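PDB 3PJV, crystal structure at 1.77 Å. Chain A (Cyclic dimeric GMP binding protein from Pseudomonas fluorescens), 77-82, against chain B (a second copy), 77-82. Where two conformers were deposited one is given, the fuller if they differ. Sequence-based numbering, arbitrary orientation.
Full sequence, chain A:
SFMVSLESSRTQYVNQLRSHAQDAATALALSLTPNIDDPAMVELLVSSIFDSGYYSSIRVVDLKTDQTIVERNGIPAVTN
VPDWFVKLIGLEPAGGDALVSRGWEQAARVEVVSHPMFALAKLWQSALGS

Chain A (77-82) AVTNVP
Chain B 77-82: AVTNVP

Two copies of the same loop, residues 77-82 of chains A and B, cross with their CA 78-to-81 directions 131° apart and bury 276 Å² between them, both sides summed. Neither stretch forms a regular helix or strand; most residues are extended, from Val A78 (phi/psi -71/139) through Thr A79 (-105/117), Asn A80 (-89/93) and Val A81 (-82/127) to Pro A82 (-63/145). Chain B runs through Val B78 (-117/157) and Thr B79 (-111/137), bends at Asn B80 (-104/25) and resumes at Val B81 (-57/121), before Pro B82 (-71/148) takes the N-cap position of a helix. The register sets Asn A80 CA 5.7 Å from Asn B80 CA and Val A81 CA 6.0 Å from Val B78 CA.

Val B78 is the most covered residue, at 63 Å². Its CA-to-CB bond points toward chain A, and its t rotamer (chi1 -178°) carries CG1 against Val A81, also t (chi1 179°). Val B78 CG1 lies 3.5 Å from Val A81 CB, an apolar contact, but only 2.6 Å from Val A81 O, very tight for a methyl carbon and a carbonyl oxygen. This is one of two conformers deposited for Val B78, so the crowding belongs to the conformer given here.

Asn A80 loses 49 Å². Its CA-to-CB bond points sideways, yet with chi1 -65° (m) and chi2 -67° the end of the side chain comes nearer chain B. OD1 of Asn A80 lies 3.1 Å from Thr B79 O and 3.3 Å from Val B81 O; the amide is probably turned over in the model, and turned back it may hydrogen-bond to these carbonyls.

Val A81 gives up 41 Å² and also joins the chains through solvent: one water donates to Val A81 O at 2.8 Å and to Thr B79 O at 2.9 Å, bridging two backbone acceptors that could not bond to each other directly.

A second apolar patch forms around Val A78 (t, chi1 161°), whose CA-to-CB bond points toward chain B. Its CG1 packs 4.1 Å from Val B81 CG1 and, at the same distance, meets Thr B79 CG2. Val B81 is p (chi1 59°), again one of two deposited conformers. Thr B79 is t (chi1 -171°); within chain B, Val B81 N donates to Thr B79 OG1 at 3.1 Å with an angle of 149°, tying the threonine hydroxyl to the backbone across the bend.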

ATOM      1  N   ALA A  77      -6.918   1.963  14.630  0.88 42.90           N
ATOM      2  CA  ALA A  77      -8.343   1.997  14.304  1.00 42.43           C
ATOM      3  C   ALA A  77      -8.577   2.625  12.945  0.94 40.46           C
ATOM      4  O   ALA A  77      -7.692   3.309  12.399  0.83 40.14           O
ATOM      5  CB  ALA A  77      -9.125   2.765  15.368  0.74 44.84           C
ATOM      6  N   VAL A  78      -9.773   2.403  12.401  0.89 37.96           N
ATOM      7  CA  VAL A  78     -10.186   3.067  11.162  0.76 35.33           C
ATOM      8  C   VAL A  78     -10.431   4.541  11.409  0.51 32.79           C
ATOM      9  O   VAL A  78     -10.996   4.923  12.442  0.99 38.19           O
ATOM     10  CB  VAL A  78     -11.469   2.442  10.573  0.94 36.87           C
ATOM     11  CG1 VAL A  78     -12.137   3.400   9.582  1.00 34.02           C
ATOM     12  CG2 VAL A  78     -11.135   1.109   9.896  0.74 38.72           C
ATOM     13  N   THR A  79      -9.984   5.370  10.470  0.69 45.52           N
ATOM     14  CA  THR A  79     -10.275   6.789  10.518  0.68 40.51           C
ATOM     15  C   THR A  79     -11.342   7.109   9.472  0.70 38.41           C
ATOM     16  O   THR A  79     -11.126   6.918   8.275  0.77 35.96           O
ATOM     17  CB  THR A  79      -9.010   7.626  10.258  1.00 37.99           C
ATOM     18  OG1 THR A  79      -8.022   7.313  11.250  0.76 35.16           O
ATOM     19  CG2 THR A  79      -9.317   9.114  10.315  1.00 40.64           C
ATOM     20  N   ASN A  80     -12.501   7.571   9.934  1.00 39.01           N
ATOM     21  CA  ASN A  80     -13.559   8.031   9.036  1.00 31.90           C
ATOM     22  C   ASN A  80     -13.377   9.518   8.721  1.00 32.60           C
ATOM     23  O   ASN A  80     -13.843  10.388   9.459  1.00 33.43           O
ATOM     24  CB  ASN A  80     -14.945   7.781   9.636  1.00 35.85           C
ATOM     25  CG  ASN A  80     -15.262   6.299   9.805  1.00 42.29           C
ATOM     26  OD1 ASN A  80     -15.402   5.560   8.825  1.00 47.17           O
ATOM     27  ND2 ASN A  80     -15.396   5.865  11.054  1.00 39.12           N
ATOM     28  N   VAL A  81     -12.693   9.809   7.622  1.00 29.76           N
ATOM     29  CA  VAL A  81     -12.410  11.189   7.245  1.00 29.04           C
ATOM     30  C   VAL A  81     -13.615  11.790   6.524  1.00 29.27           C
ATOM     31  O   VAL A  81     -14.092  11.206   5.555  1.00 25.14           O
ATOM     32  CB  VAL A  81     -11.189  11.220   6.303  1.00 28.86           C
ATOM     33  CG1 VAL A  81     -10.878  12.635   5.863  1.00 27.63           C
ATOM     34  CG2 VAL A  81      -9.981  10.564   6.977  1.00 27.65           C
ATOM     35  N   PRO A  82     -14.117  12.967   6.983  1.00 29.94           N
ATOM     36  CA  PRO A  82     -15.297  13.529   6.317  1.00 28.52           C
ATOM     37  C   PRO A  82     -15.021  13.874   4.866  1.00 29.13           C
ATOM     38  O   PRO A  82     -13.915  14.307   4.529  1.00 28.11           O
ATOM     39  CB  PRO A  82     -15.586  14.820   7.109  1.00 25.28           C
ATOM     40  CG  PRO A  82     -14.918  14.611   8.436  1.00 25.59           C
ATOM     41  CD  PRO A  82     -13.697  13.780   8.137  1.00 27.73           C
TER
ATOM     42  N   ALA B  77     -12.087   7.713  -2.098  1.00 46.08           N
ATOM     43  CA  ALA B  77     -10.924   8.221  -1.367  1.00 38.99           C
ATOM     44  C   ALA B  77     -11.023   8.046   0.150  1.00 38.56           C
ATOM     45  O   ALA B  77     -10.036   7.751   0.810  1.00 37.72           O
ATOM     46  CB  ALA B  77     -10.674   9.681  -1.716  1.00 39.22           C
ATOM     47  N   VAL B  78     -12.208   8.261   0.703  1.00 41.38           N
ATOM     48  CA  VAL B  78     -12.426   8.064   2.129  0.50 43.19           C
ATOM     49  C   VAL B  78     -13.448   6.964   2.353  1.00 44.01           C
ATOM     50  O   VAL B  78     -14.251   6.672   1.473  1.00 42.03           O
ATOM     51  CB  VAL B  78     -12.945   9.340   2.804  0.50 44.41           C
ATOM     52  CG1 VAL B  78     -13.106   9.103   4.287  0.50 42.09           C
ATOM     53  CG2 VAL B  78     -11.997  10.492   2.551  0.50 45.02           C
ATOM     54  N   THR B  79     -13.415   6.353   3.532  1.00 45.07           N
ATOM     55  CA  THR B  79     -14.408   5.343   3.857  1.00 45.66           C
ATOM     56  C   THR B  79     -15.360   5.828   4.943  1.00 43.80           C
ATOM     57  O   THR B  79     -14.951   6.463   5.921  1.00 49.00           O
ATOM     58  CB  THR B  79     -13.781   4.017   4.299  1.00 50.37           C
ATOM     59  OG1 THR B  79     -14.812   3.031   4.388  1.00 50.30           O
ATOM     60  CG2 THR B  79     -13.098   4.156   5.656  1.00 50.35           C
ATOM     61  N   ASN B  80     -16.635   5.540   4.738  1.00 36.42           N
ATOM     62  CA  ASN B  80     -17.655   5.738   5.749  1.00 41.15           C
ATOM     63  C   ASN B  80     -18.061   4.403   6.380  1.00 34.32           C
ATOM     64  O   ASN B  80     -19.184   4.280   6.863  1.00 34.28           O
ATOM     65  CB  ASN B  80     -18.888   6.408   5.128  1.00 47.63           C
ATOM     66  CG  ASN B  80     -19.780   5.417   4.384  1.00 57.22           C
ATOM     67  OD1 ASN B  80     -21.011   5.439   4.522  1.00 59.76           O
ATOM     68  ND2 ASN B  80     -19.160   4.529   3.610  1.00 59.84           N
ATOM     69  N   VAL B  81     -17.172   3.403   6.362  1.00 28.30           N
ATOM     70  CA  VAL B  81     -17.498   2.103   6.953  0.50 27.94           C
ATOM     71  C   VAL B  81     -17.869   2.276   8.419  1.00 25.79           C
ATOM     72  O   VAL B  81     -17.079   2.787   9.212  1.00 24.66           O
ATOM     73  CB  VAL B  81     -16.362   1.057   6.806  0.50 26.36           C
ATOM     74  CG1 VAL B  81     -15.073   1.532   7.462  0.50 27.08           C
ATOM     75  CG2 VAL B  81     -16.799  -0.279   7.399  0.50 22.02           C
ATOM     76  N   PRO B  82     -19.090   1.861   8.781  1.00 25.16           N
ATOM     77  CA  PRO B  82     -19.550   2.106  10.150  1.00 29.50           C
ATOM     78  C   PRO B  82     -18.816   1.247  11.163  1.00 27.01           C
ATOM     79  O   PRO B  82     -18.440   0.107  10.856  1.00 23.65           O
ATOM     80  CB  PRO B  82     -21.028   1.701  10.107  1.00 31.51           C
ATOM     81  CG  PRO B  82     -21.393   1.644   8.663  1.00 32.91           C
ATOM     82  CD  PRO B  82     -20.149   1.304   7.923  1.00 29.55           C
TER
HETATM   83  O   HOH W   1     -15.987   9.139   5.652  1.00 49.11           O